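Local coordinates for branched-chain phosphotransacylase (Enterococcus faecalis, PDB 1YCO), which probably transfers branched-chain acyl groups between coenzyme A and phosphate, at residues K97-V103 and E132-A137; D118-A124 and V218-D222; H147-L153 and Q181-G187. The contacts are given in a common frame with arbitrary orientation. Residue numbers count along the deposited sequence, not the author numbering.

How the interactions relate
From the N terminus, K97-V103 leads into strand 101-107 and is followed by D118-A124, the loop after strand 113-117. E132-A137, on helix 127-143, then packs back on K97-V103 and closes interaction 1. H147-L153 and Q181-G187 come next and pair as strands, closing interaction 3 in series after interaction 1. V218-D222 finally returns to D118-A124, so the loop of interaction 2 contains all of interaction 3 and crosses interaction 1. Interactions 1 and 2 touch through bonds such as His102 O to Asp118 N, while Val134 of helix 127-143 packs on Ile151, Val185 and Leu153 of interaction 3. Together they join one mixed sheet to its helices and connecting loops.

Interaction 1: K97-V103 and E132-A137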
ATOM      1  N   LYS A  97     -18.930  -8.601  19.312  1.00 40.40           N
ATOM      2  CA  LYS A  97     -18.106  -7.402  19.456  1.00 37.85           C
ATOM      3  C   LYS A  97     -18.842  -6.298  18.726  1.00 36.54           C
ATOM      4  O   LYS A  97     -19.513  -6.558  17.725  1.00 36.70           O
ATOM      5  CB  LYS A  97     -16.725  -7.604  18.824  1.00 39.51           C
ATOM      6  CG  LYS A  97     -15.841  -8.572  19.570  1.00 40.50           C
ATOM      7  CD  LYS A  97     -15.601  -8.072  20.965  1.00 41.89           C
ATOM      8  CE  LYS A  97     -14.703  -8.994  21.737  1.00 45.25           C
ATOM      9  NZ  LYS A  97     -14.476  -8.418  23.106  1.00 49.69           N
ATOM     10  N   PRO A  98     -18.730  -5.052  19.213  1.00 35.46           N
ATOM     11  CA  PRO A  98     -19.394  -3.895  18.599  1.00 35.77           C
ATOM     12  C   PRO A  98     -19.423  -3.963  17.070  1.00 35.93           C
ATOM     13  O   PRO A  98     -20.453  -3.695  16.443  1.00 35.48           O
ATOM     14  CB  PRO A  98     -18.574  -2.719  19.119  1.00 34.57           C
ATOM     15  CG  PRO A  98     -18.218  -3.167  20.494  1.00 34.88           C
ATOM     16  CD  PRO A  98     -17.850  -4.628  20.318  1.00 34.76           C
ATOM     17  N   ILE A  99     -18.294  -4.330  16.471  1.00 35.42           N
ATOM     18  CA  ILE A  99     -18.209  -4.435  15.016  1.00 35.97           C
ATOM     19  C   ILE A  99     -17.266  -5.556  14.578  1.00 35.64           C
ATOM     20  O   ILE A  99     -16.446  -6.030  15.359  1.00 34.54           O
ATOM     21  CB  ILE A  99     -17.679  -3.138  14.373  1.00 37.48           C
ATOM     22  CG1 ILE A  99     -16.169  -3.064  14.546  1.00 38.28           C
ATOM     23  CG2 ILE A  99     -18.333  -1.911  15.005  1.00 39.30           C
ATOM     24  CD1 ILE A  99     -15.424  -2.861  13.244  1.00 37.94           C
ATOM     25  N   LEU A 100     -17.392  -5.972  13.322  1.00 35.25           N
ATOM     26  CA  LEU A 100     -16.524  -6.997  12.768  1.00 34.18           C
ATOM     27  C   LEU A 100     -15.391  -6.284  12.026  1.00 34.01           C
ATOM     28  O   LEU A 100     -15.584  -5.206  11.466  1.00 33.29           O
ATOM     29  CB  LEU A 100     -17.287  -7.888  11.778  1.00 34.81           C
ATOM     30  CG  LEU A 100     -18.433  -8.778  12.299  1.00 38.20           C
ATOM     31  CD1 LEU A 100     -19.092  -9.506  11.130  1.00 35.19           C
ATOM     32  CD2 LEU A 100     -17.897  -9.779  13.313  1.00 36.53           C
ATOM     33  N   SER A 101     -14.216  -6.891  12.028  1.00 32.34           N
ATOM     34  CA  SER A 101     -13.081  -6.320  11.343  1.00 32.97           C
ATOM     35  C   SER A 101     -12.232  -7.463  10.804  1.00 31.00           C
ATOM     36  O   SER A 101     -12.486  -8.628  11.098  1.00 30.55           O
ATOM     37  CB  SER A 101     -12.239  -5.453  12.303  1.00 34.83           C
ATOM     38  OG  SER A 101     -11.642  -6.219  13.349  1.00 35.60           O
ATOM     39  N   HIS A 102     -11.232  -7.134  10.003  1.00 30.02           N
ATOM     40  CA  HIS A 102     -10.359  -8.164   9.503  1.00 30.10           C
ATOM     41  C   HIS A 102      -8.992  -7.826  10.044  1.00 29.03           C
ATOM     42  O   HIS A 102      -8.586  -6.659  10.092  1.00 28.52           O
ATOM     43  CB  HIS A 102     -10.349  -8.198   7.980  1.00 32.26           C
ATOM     44  CG  HIS A 102      -9.474  -9.270   7.406  1.00 34.95           C
ATOM     45  ND1 HIS A 102      -8.098  -9.189   7.415  1.00 34.60           N
ATOM     46  CD2 HIS A 102      -9.778 -10.456   6.825  1.00 36.17           C
ATOM     47  CE1 HIS A 102      -7.590 -10.279   6.864  1.00 37.51           C
ATOM     48  NE2 HIS A 102      -8.589 -11.064   6.499  1.00 38.67           N
ATOM     49  N   VAL A 103      -8.302  -8.864  10.484  1.00 27.49           N
ATOM     50  CA  VAL A 103      -6.972  -8.724  11.040  1.00 29.42           C
ATOM     51  C   VAL A 103      -6.066  -9.768  10.401  1.00 30.11           C
ATOM     52  O   VAL A 103      -6.429 -10.935  10.284  1.00 30.87           O
ATOM     53  CB  VAL A 103      -6.972  -8.949  12.572  1.00 29.20           C
ATOM     54  CG1 VAL A 103      -5.537  -9.038  13.099  1.00 28.02           C
ATOM     55  CG2 VAL A 103      -7.719  -7.817  13.264  1.00 27.26           C
ATOM     56  N   GLU A 132     -12.995   0.953  17.269  1.00 33.02           N
ATOM     57  CA  GLU A 132     -13.355  -0.446  17.451  1.00 34.64           C
ATOM     58  C   GLU A 132     -12.374  -1.376  16.728  1.00 33.55           C
ATOM     59  O   GLU A 132     -12.130  -2.488  17.192  1.00 33.89           O
ATOM     60  CB  GLU A 132     -14.781  -0.715  16.942  1.00 38.82           C
ATOM     61  CG  GLU A 132     -15.915  -0.218  17.857  1.00 43.44           C
ATOM     62  CD  GLU A 132     -15.726  -0.635  19.312  1.00 45.16           C
ATOM     63  OE1 GLU A 132     -15.422  -1.820  19.566  1.00 46.65           O
ATOM     64  OE2 GLU A 132     -15.887   0.228  20.201  1.00 46.16           O
ATOM     65  N   ILE A 133     -11.834  -0.931  15.589  1.00 31.91           N
ATOM     66  CA  ILE A 133     -10.861  -1.728  14.829  1.00 31.25           C
ATOM     67  C   ILE A 133      -9.605  -1.941  15.674  1.00 29.33           C
ATOM     68  O   ILE A 133      -9.025  -3.026  15.673  1.00 24.67           O
ATOM     69  CB  ILE A 133     -10.458  -1.035  13.505  1.00 33.17           C
ATOM     70  CG1 ILE A 133     -11.639  -1.051  12.540  1.00 35.43           C
ATOM     71  CG2 ILE A 133      -9.270  -1.736  12.865  1.00 30.53           C
ATOM     72  CD1 ILE A 133     -11.432  -0.165  11.326  1.00 39.22           C
ATOM     73  N   VAL A 134      -9.209  -0.899  16.394  1.00 28.10           N
ATOM     74  CA  VAL A 134      -8.046  -0.957  17.260  1.00 32.01           C
ATOM     75  C   VAL A 134      -8.344  -1.955  18.384  1.00 34.17           C
ATOM     76  O   VAL A 134      -7.574  -2.884  18.617  1.00 35.05           O
ATOM     77  CB  VAL A 134      -7.722   0.445  17.841  1.00 31.56           C
ATOM     78  CG1 VAL A 134      -6.608   0.354  18.865  1.00 32.02           C
ATOM     79  CG2 VAL A 134      -7.314   1.386  16.712  1.00 31.41           C
ATOM     80  N   GLU A 135      -9.479  -1.785  19.051  1.00 36.02           N
ATOM     81  CA  GLU A 135      -9.868  -2.686  20.122  1.00 36.46           C
ATOM     82  C   GLU A 135      -9.816  -4.154  19.679  1.00 34.55           C
ATOM     83  O   GLU A 135      -9.214  -4.985  20.357  1.00 33.61           O
ATOM     84  CB  GLU A 135     -11.271  -2.328  20.606  1.00 40.41           C
ATOM     85  CG  GLU A 135     -11.375  -0.910  21.117  1.00 45.09           C
ATOM     86  CD  GLU A 135     -10.599  -0.693  22.400  1.00 50.89           C
ATOM     87  OE1 GLU A 135      -9.414  -1.090  22.463  1.00 54.00           O
ATOM     88  OE2 GLU A 135     -11.176  -0.117  23.349  1.00 55.19           O
ATOM     89  N   ASN A 136     -10.441  -4.469  18.544  1.00 31.70           N
ATOM     90  CA  ASN A 136     -10.441  -5.835  18.009  1.00 32.53           C
ATOM     91  C   ASN A 136      -9.001  -6.378  17.830  1.00 33.38           C
ATOM     92  O   ASN A 136      -8.692  -7.494  18.289  1.00 32.45           O
ATOM     93  CB  ASN A 136     -11.197  -5.890  16.662  1.00 33.47           C
ATOM     94  CG  ASN A 136     -12.733  -5.984  16.824  1.00 35.82           C
ATOM     95  OD1 ASN A 136     -13.289  -5.692  17.891  1.00 38.10           O
ATOM     96  ND2 ASN A 136     -13.416  -6.377  15.749  1.00 34.28           N
ATOM     97  N   ALA A 137      -8.132  -5.594  17.178  1.00 33.16           N
ATOM     98  CA  ALA A 137      -6.737  -5.992  16.955  1.00 34.45           C
ATOM     99  C   ALA A 137      -5.956  -6.037  18.267  1.00 35.16           C
ATOM    100  O   ALA A 137      -5.076  -6.885  18.442  1.00 35.58           O
ATOM    101  CB  ALA A 137      -6.055  -5.049  15.965  1.00 31.71           C
TER
HETATM  102  O   HOH W   1     -15.593  -3.936  17.800  1.00 34.01           O
HETATM  103  O   HOH W   2      -9.084  -4.935  14.047  1.00 24.99           O
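Asn136, Glu132 and Ile99 give up the most surface in this helix-on-sheet packing of an alpha/beta fold, where helix 127-143 lies on the mixed sheet at strand 101-107; the axes of helix segment 132-137 and strand segment 101-103 come within 8.8 Å and cross at -45°. The amide of Asn136 suits a place beside both backbone and hydroxyl: ND2 donates to Ile99 O at 3.1 Å and to Ser101 OG at 3.0 Å. Glu132, one helical turn earlier, covers Ile99, its CB 3.6 Å from Ile99 CG1, while its OE1 lies 3.2 Å from Pro98 CG. Water 1 accepts from Ile99 N at 3.0 Å and sits 2.8 Å from Glu132 OE1 and 2.9 Å from Asn136 OD1. Small Ala137 lets the helix come close to Val103, with CB 4.2 Å from Val103 CG2. Because one amide serves both the irregular turn and the first strand residue, polar bonds fix the helix's approach while aliphatic groups fill the remaining space.

Interaction 2: D118-A124 and V218-D222; sequences DCAMNIA and VPTID
This is a contact between a loop and the start of a helix: D118-A124, an irregular loop after strand 113-117, curls round the first residue of helix 221-234. Asp118 takes positive phi (77/71°), Cys119 is at -121/30°, Ala120 at -156/-31°, Met121 at -96/-70°, Asn122 at -87/109° and Ile123 at -52/-58°. CA atoms come nearest at Cys119 and Ile221 (4.1 Å) and at Ala124 and Thr220 (4.7 Å). Thr220, extended at -143/161° with chi1 p, occupies the N-cap position; Ile221 and Asp222 are helical. Ile221 N, a first-turn amide without an acceptor inside the helix, donates to Ile123 O at 3.1 Å. The two loops meet because strands 113-117 and 215-217 are parallel neighbours in the mixed sheet of this alpha/beta fold and both loops leave their C-terminal ends. Ile221, chi1 m and chi2 t, is the most covered residue, its long branched aliphatic side chain filling the hollow inside the curled loop: CG1 lies 3.2 Å from Asn122 O, CD1 3.4 Å from Ala120 C and 4.2 Å from Ile123 CG1, and CG2 3.7 Å from Cys119 O. Within the loop, Asn122 ND2 donates to Asp118 OD1 at 2.5 Å. Water 3 donates to Ile123 O (3.1 Å) and Asp222 OD2 (2.8 Å), while Asp222 OD1 bonds Ala156 N and Ser166 OG of the second subunit.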
ATOM      1  N   ASP A 118      -7.620  -4.326   8.935  1.00 40.62           N
ATOM      2  CA  ASP A 118      -8.716  -3.927   8.118  1.00 40.46           C
ATOM      3  C   ASP A 118      -8.510  -3.579   6.674  1.00 38.81           C
ATOM      4  O   ASP A 118      -8.654  -2.441   6.265  1.00 36.70           O
ATOM      5  CB  ASP A 118      -9.544  -2.888   8.832  1.00 44.34           C
ATOM      6  CG  ASP A 118     -11.003  -3.301   8.893  1.00 48.81           C
ATOM      7  OD1 ASP A 118     -11.823  -2.514   9.421  1.00 55.50           O
ATOM      8  OD2 ASP A 118     -11.310  -4.417   8.394  1.00 42.11           O
ATOM      9  N   CYS A 119      -8.231  -4.623   5.902  1.00 38.73           N
ATOM     10  CA  CYS A 119      -8.050  -4.505   4.471  1.00 39.98           C
ATOM     11  C   CYS A 119      -9.061  -5.392   3.735  1.00 39.44           C
ATOM     12  O   CYS A 119      -8.779  -5.882   2.637  1.00 39.90           O
ATOM     13  CB  CYS A 119      -6.634  -4.906   4.112  1.00 42.94           C
ATOM     14  SG  CYS A 119      -5.997  -6.277   5.073  1.00 49.53           S
ATOM     15  N   ALA A 120     -10.235  -5.594   4.347  1.00 38.71           N
ATOM     16  CA  ALA A 120     -11.301  -6.416   3.762  1.00 39.65           C
ATOM     17  C   ALA A 120     -12.725  -6.106   4.239  1.00 40.72           C
ATOM     18  O   ALA A 120     -13.680  -6.278   3.479  1.00 43.30           O
ATOM     19  CB  ALA A 120     -11.010  -7.900   4.005  1.00 40.42           C
ATOM     20  N   MET A 121     -12.876  -5.652   5.480  1.00 41.76           N
ATOM     21  CA  MET A 121     -14.205  -5.376   6.025  1.00 43.10           C
ATOM     22  C   MET A 121     -14.699  -3.926   5.953  1.00 44.04           C
ATOM     23  O   MET A 121     -15.630  -3.614   5.210  1.00 45.54           O
ATOM     24  CB  MET A 121     -14.294  -5.839   7.486  1.00 44.63           C
ATOM     25  CG  MET A 121     -14.267  -7.348   7.716  1.00 48.23           C
ATOM     26  SD  MET A 121     -15.685  -8.262   6.998  1.00 50.11           S
ATOM     27  CE  MET A 121     -16.981  -7.819   8.137  1.00 48.02           C
ATOM     28  N   ASN A 122     -14.090  -3.047   6.739  1.00 40.21           N
ATOM     29  CA  ASN A 122     -14.506  -1.656   6.779  1.00 37.93           C
ATOM     30  C   ASN A 122     -13.830  -0.793   5.727  1.00 37.17           C
ATOM     31  O   ASN A 122     -12.649  -0.496   5.821  1.00 38.54           O
ATOM     32  CB  ASN A 122     -14.261  -1.128   8.193  1.00 36.86           C
ATOM     33  CG  ASN A 122     -14.981  -1.971   9.252  1.00 36.83           C
ATOM     34  OD1 ASN A 122     -16.173  -1.790   9.499  1.00 37.26           O
ATOM     35  ND2 ASN A 122     -14.266  -2.921   9.849  1.00 31.97           N
ATOM     36  N   ILE A 123     -14.604  -0.377   4.731  1.00 36.70           N
ATOM     37  CA  ILE A 123     -14.092   0.432   3.633  1.00 35.47           C
ATOM     38  C   ILE A 123     -13.317   1.692   3.990  1.00 34.11           C
ATOM     39  O   ILE A 123     -12.165   1.859   3.586  1.00 35.40           O
ATOM     40  CB  ILE A 123     -15.213   0.841   2.689  1.00 36.39           C
ATOM     41  CG1 ILE A 123     -15.897  -0.412   2.141  1.00 37.53           C
ATOM     42  CG2 ILE A 123     -14.634   1.701   1.530  1.00 37.66           C
ATOM     43  CD1 ILE A 123     -17.158  -0.111   1.336  1.00 39.83           C
ATOM     44  N   ALA A 124     -13.956   2.584   4.729  1.00 32.12           N
ATOM     45  CA  ALA A 124     -13.323   3.843   5.098  1.00 32.02           C
ATOM     46  C   ALA A 124     -13.806   4.258   6.480  1.00 32.22           C
ATOM     47  O   ALA A 124     -14.512   5.248   6.637  1.00 30.41           O
ATOM     48  CB  ALA A 124     -13.670   4.911   4.069  1.00 30.34           C
ATOM     49  N   VAL A 218      -4.505   0.857   9.238  1.00 21.24           N
ATOM     50  CA  VAL A 218      -4.637   1.672   8.034  1.00 25.04           C
ATOM     51  C   VAL A 218      -5.928   2.475   8.046  1.00 25.13           C
ATOM     52  O   VAL A 218      -6.840   2.178   8.800  1.00 26.33           O
ATOM     53  CB  VAL A 218      -4.619   0.805   6.768  1.00 19.59           C
ATOM     54  CG1 VAL A 218      -3.279   0.078   6.667  1.00 17.48           C
ATOM     55  CG2 VAL A 218      -5.771  -0.189   6.818  1.00 20.04           C
ATOM     56  N   PRO A 219      -6.015   3.509   7.193  1.00 26.01           N
ATOM     57  CA  PRO A 219      -7.203   4.373   7.102  1.00 28.79           C
ATOM     58  C   PRO A 219      -8.322   3.775   6.260  1.00 28.97           C
ATOM     59  O   PRO A 219      -9.502   3.975   6.544  1.00 31.00           O
ATOM     60  CB  PRO A 219      -6.672   5.648   6.428  1.00 25.79           C
ATOM     61  CG  PRO A 219      -5.195   5.549   6.495  1.00 24.13           C
ATOM     62  CD  PRO A 219      -4.906   4.078   6.402  1.00 26.48           C
ATOM     63  N   THR A 220      -7.936   3.048   5.220  1.00 27.38           N
ATOM     64  CA  THR A 220      -8.905   2.491   4.302  1.00 28.93           C
ATOM     65  C   THR A 220      -8.512   1.107   3.795  1.00 30.13           C
ATOM     66  O   THR A 220      -7.341   0.718   3.846  1.00 29.60           O
ATOM     67  CB  THR A 220      -9.069   3.422   3.085  1.00 28.88           C
ATOM     68  OG1 THR A 220      -7.853   3.438   2.326  1.00 30.16           O
ATOM     69  CG2 THR A 220      -9.379   4.840   3.540  1.00 27.17           C
ATOM     70  N   ILE A 221      -9.499   0.375   3.287  1.00 28.24           N
ATOM     71  CA  ILE A 221      -9.244  -0.950   2.754  1.00 28.45           C
ATOM     72  C   ILE A 221      -8.179  -0.879   1.638  1.00 26.68           C
ATOM     73  O   ILE A 221      -7.342  -1.768   1.537  1.00 28.69           O
ATOM     74  CB  ILE A 221     -10.583  -1.620   2.249  1.00 28.65           C
ATOM     75  CG1 ILE A 221     -11.378  -2.137   3.448  1.00 30.63           C
ATOM     76  CG2 ILE A 221     -10.295  -2.802   1.323  1.00 29.28           C
ATOM     77  CD1 ILE A 221     -12.648  -2.878   3.082  1.00 30.68           C
ATOM     78  N   ASP A 222      -8.195   0.177   0.828  1.00 26.70           N
ATOM     79  CA  ASP A 222      -7.208   0.316  -0.244  1.00 27.96           C
ATOM     80  C   ASP A 222      -5.767   0.294   0.274  1.00 26.61           C
ATOM     81  O   ASP A 222      -4.904  -0.389  -0.281  1.00 27.70           O
ATOM     82  CB  ASP A 222      -7.448   1.597  -1.044  1.00 28.15           C
ATOM     83  CG  ASP A 222      -8.706   1.514  -1.899  1.00 33.55           C
ATOM     84  OD1 ASP A 222      -8.796   0.609  -2.758  1.00 34.50           O
ATOM     85  OD2 ASP A 222      -9.617   2.343  -1.709  1.00 36.11           O
TER
HETATM   86  O   HOH W   3     -11.121   2.191   0.699  1.00 35.44           O

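Interaction 3: H147-L153 and Q181-G187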
ATOM      1  N   HIS A 147       0.999  -8.368  25.941  1.00 53.95           N
ATOM      2  CA  HIS A 147       0.288  -7.598  26.958  1.00 54.52           C
ATOM      3  C   HIS A 147       0.118  -6.106  26.644  1.00 52.76           C
ATOM      4  O   HIS A 147      -0.983  -5.565  26.778  1.00 53.72           O
ATOM      5  CB  HIS A 147       0.994  -7.749  28.306  1.00 58.10           C
ATOM      6  CG  HIS A 147       1.051  -9.162  28.804  1.00 61.41           C
ATOM      7  ND1 HIS A 147      -0.012  -9.775  29.433  1.00 63.97           N
ATOM      8  CD2 HIS A 147       2.048 -10.078  28.770  1.00 62.90           C
ATOM      9  CE1 HIS A 147       0.330 -11.007  29.768  1.00 64.55           C
ATOM     10  NE2 HIS A 147       1.575 -11.215  29.379  1.00 64.98           N
ATOM     11  N   HIS A 148       1.204  -5.443  26.244  1.00 50.52           N
ATOM     12  CA  HIS A 148       1.170  -4.013  25.928  1.00 47.13           C
ATOM     13  C   HIS A 148       1.602  -3.728  24.485  1.00 43.26           C
ATOM     14  O   HIS A 148       2.666  -3.165  24.244  1.00 42.16           O
ATOM     15  CB  HIS A 148       2.083  -3.238  26.886  1.00 50.53           C
ATOM     16  CG  HIS A 148       1.787  -1.770  26.940  1.00 53.77           C
ATOM     17  ND1 HIS A 148       0.693  -1.258  27.605  1.00 54.47           N
ATOM     18  CD2 HIS A 148       2.407  -0.712  26.364  1.00 54.31           C
ATOM     19  CE1 HIS A 148       0.651   0.053  27.436  1.00 54.44           C
ATOM     20  NE2 HIS A 148       1.679   0.409  26.687  1.00 55.92           N
ATOM     21  N   PRO A 149       0.765  -4.101  23.507  1.00 40.04           N
ATOM     22  CA  PRO A 149       1.055  -3.894  22.083  1.00 37.05           C
ATOM     23  C   PRO A 149       1.128  -2.450  21.588  1.00 35.35           C
ATOM     24  O   PRO A 149       0.345  -1.596  22.002  1.00 36.42           O
ATOM     25  CB  PRO A 149      -0.070  -4.659  21.398  1.00 38.05           C
ATOM     26  CG  PRO A 149      -1.206  -4.482  22.354  1.00 39.44           C
ATOM     27  CD  PRO A 149      -0.537  -4.769  23.676  1.00 39.75           C
ATOM     28  N   LYS A 150       2.072  -2.190  20.694  1.00 31.74           N
ATOM     29  CA  LYS A 150       2.211  -0.871  20.114  1.00 30.06           C
ATOM     30  C   LYS A 150       1.326  -0.833  18.873  1.00 29.73           C
ATOM     31  O   LYS A 150       1.429  -1.683  17.978  1.00 27.47           O
ATOM     32  CB  LYS A 150       3.676  -0.578  19.770  1.00 31.90           C
ATOM     33  CG  LYS A 150       4.566  -0.554  21.012  1.00 33.43           C
ATOM     34  CD  LYS A 150       5.958  -0.044  20.749  1.00 37.43           C
ATOM     35  CE  LYS A 150       6.826  -0.194  22.008  1.00 40.94           C
ATOM     36  NZ  LYS A 150       8.076   0.640  21.975  1.00 42.54           N
ATOM     37  N   ILE A 151       0.435   0.154  18.849  1.00 28.19           N
ATOM     38  CA  ILE A 151      -0.521   0.330  17.767  1.00 25.76           C
ATOM     39  C   ILE A 151      -0.301   1.655  17.060  1.00 27.34           C
ATOM     40  O   ILE A 151      -0.577   2.738  17.590  1.00 28.59           O
ATOM     41  CB  ILE A 151      -1.958   0.249  18.313  1.00 26.24           C
ATOM     42  CG1 ILE A 151      -2.089  -1.050  19.133  1.00 26.43           C
ATOM     43  CG2 ILE A 151      -2.963   0.282  17.173  1.00 21.63           C
ATOM     44  CD1 ILE A 151      -3.427  -1.240  19.821  1.00 31.48           C
ATOM     45  N   ALA A 152       0.206   1.538  15.845  1.00 25.82           N
ATOM     46  CA  ALA A 152       0.496   2.668  15.007  1.00 27.33           C
ATOM     47  C   ALA A 152      -0.641   2.965  14.040  1.00 27.16           C
ATOM     48  O   ALA A 152      -1.100   2.089  13.296  1.00 26.07           O
ATOM     49  CB  ALA A 152       1.790   2.411  14.231  1.00 28.54           C
ATOM     50  N   LEU A 153      -1.090   4.214  14.075  1.00 26.38           N
ATOM     51  CA  LEU A 153      -2.147   4.695  13.199  1.00 28.35           C
ATOM     52  C   LEU A 153      -1.424   5.297  12.002  1.00 27.87           C
ATOM     53  O   LEU A 153      -0.875   6.396  12.073  1.00 28.25           O
ATOM     54  CB  LEU A 153      -2.976   5.752  13.922  1.00 28.24           C
ATOM     55  CG  LEU A 153      -3.505   5.233  15.261  1.00 29.18           C
ATOM     56  CD1 LEU A 153      -4.342   6.309  15.947  1.00 29.18           C
ATOM     57  CD2 LEU A 153      -4.352   3.980  15.008  1.00 29.26           C
ATOM     58  N   GLN A 181      -4.123   2.339  29.699  1.00 53.50           N
ATOM     59  CA  GLN A 181      -2.727   1.907  29.793  1.00 53.07           C
ATOM     60  C   GLN A 181      -2.534   0.471  29.293  1.00 51.31           C
ATOM     61  O   GLN A 181      -1.484  -0.134  29.510  1.00 50.21           O
ATOM     62  CB  GLN A 181      -2.239   2.016  31.245  1.00 54.62           C
ATOM     63  CG  GLN A 181      -2.022   3.446  31.754  1.00 56.74           C
ATOM     64  CD  GLN A 181      -0.719   4.077  31.256  1.00 59.68           C
ATOM     65  OE1 GLN A 181       0.380   3.605  31.580  1.00 58.15           O
ATOM     66  NE2 GLN A 181      -0.839   5.151  30.463  1.00 61.06           N
ATOM     67  N   GLU A 182      -3.547  -0.069  28.626  1.00 50.46           N
ATOM     68  CA  GLU A 182      -3.471  -1.424  28.102  1.00 50.59           C
ATOM     69  C   GLU A 182      -2.565  -1.517  26.875  1.00 48.09           C
ATOM     70  O   GLU A 182      -1.974  -2.563  26.615  1.00 47.49           O
ATOM     71  CB  GLU A 182      -4.872  -1.934  27.761  1.00 54.36           C
ATOM     72  CG  GLU A 182      -5.735  -2.209  28.976  1.00 58.16           C
ATOM     73  CD  GLU A 182      -7.090  -2.762  28.606  1.00 61.45           C
ATOM     74  OE1 GLU A 182      -7.912  -1.988  28.059  1.00 63.22           O
ATOM     75  OE2 GLU A 182      -7.327  -3.970  28.855  1.00 61.36           O
ATOM     76  N   ALA A 183      -2.451  -0.425  26.127  1.00 45.52           N
ATOM     77  CA  ALA A 183      -1.595  -0.414  24.942  1.00 43.39           C
ATOM     78  C   ALA A 183      -1.169   0.992  24.561  1.00 41.63           C
ATOM     79  O   ALA A 183      -1.731   1.979  25.035  1.00 42.01           O
ATOM     80  CB  ALA A 183      -2.313  -1.069  23.763  1.00 42.26           C
ATOM     81  N   THR A 184      -0.158   1.073  23.709  1.00 38.56           N
ATOM     82  CA  THR A 184       0.318   2.359  23.246  1.00 37.68           C
ATOM     83  C   THR A 184      -0.203   2.579  21.824  1.00 36.62           C
ATOM     84  O   THR A 184       0.227   1.907  20.891  1.00 36.89           O
ATOM     85  CB  THR A 184       1.859   2.426  23.237  1.00 37.89           C
ATOM     86  OG1 THR A 184       2.356   2.221  24.565  1.00 38.89           O
ATOM     87  CG2 THR A 184       2.323   3.784  22.739  1.00 36.40           C
ATOM     88  N   VAL A 185      -1.144   3.507  21.676  1.00 35.86           N
ATOM     89  CA  VAL A 185      -1.728   3.833  20.378  1.00 35.96           C
ATOM     90  C   VAL A 185      -1.256   5.226  19.957  1.00 35.75           C
ATOM     91  O   VAL A 185      -1.475   6.199  20.681  1.00 36.99           O
ATOM     92  CB  VAL A 185      -3.280   3.832  20.444  1.00 35.07           C
ATOM     93  CG1 VAL A 185      -3.863   3.988  19.054  1.00 35.53           C
ATOM     94  CG2 VAL A 185      -3.785   2.539  21.077  1.00 36.25           C
ATOM     95  N   PHE A 186      -0.605   5.321  18.795  1.00 35.16           N
ATOM     96  CA  PHE A 186      -0.109   6.610  18.290  1.00 32.87           C
ATOM     97  C   PHE A 186      -0.118   6.794  16.767  1.00 31.17           C
ATOM     98  O   PHE A 186       0.187   5.875  16.012  1.00 31.19           O
ATOM     99  CB  PHE A 186       1.320   6.877  18.769  1.00 32.07           C
ATOM    100  CG  PHE A 186       1.847   8.227  18.348  1.00 33.61           C
ATOM    101  CD1 PHE A 186       1.416   9.384  18.997  1.00 34.78           C
ATOM    102  CD2 PHE A 186       2.712   8.353  17.274  1.00 34.72           C
ATOM    103  CE1 PHE A 186       1.832  10.645  18.585  1.00 33.51           C
ATOM    104  CE2 PHE A 186       3.134   9.610  16.853  1.00 36.88           C
ATOM    105  CZ  PHE A 186       2.687  10.758  17.517  1.00 37.35           C
ATOM    106  N   GLY A 187      -0.430   8.014  16.350  1.00 29.82           N
ATOM    107  CA  GLY A 187      -0.465   8.382  14.949  1.00 29.86           C
ATOM    108  C   GLY A 187      -0.648   9.897  14.901  1.00 31.23           C
ATOM    109  O   GLY A 187      -0.995  10.496  15.915  1.00 32.82           O
TER
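Side chains interlock along two parallel strands, 150-153 and 184-187, whose axes approach to 4.6 Å at 19°. The bulky His148 ring lies over Ala183, whose CA sits 3.7 Å from the ring centroid in a CH-pi contact; at the ring edge NE2 shares a 2.9 Å hydrogen bond with Thr184 OG1. The Ala183 methyl fills the hollow between Pro149 and Ile151, its CB 3.9 Å from Pro149 CG and 4.1 Å from Ile151 CD1. Val185 wedges between larger neighbours, CG2 4.0 Å from Ile151 CD1 and CG1 3.9 Å from Leu153 CD1. Gly187 suits its place, for a CB there would clash with Leu153 CB. Helix 165-177 links the strands in a beta-alpha-beta crossover and, with helix 127-143, covers this aliphatic side. Backbone bonds such as Ile151 N to Thr184 O (2.7 Å) and Phe186 N to Ile151 O (2.9 Å) fix the register, while Ile151, Val185 and Leu153 give the helix-facing side its aliphatic surface and the His148-Thr184 bond adds a polar tie at the start of the strands.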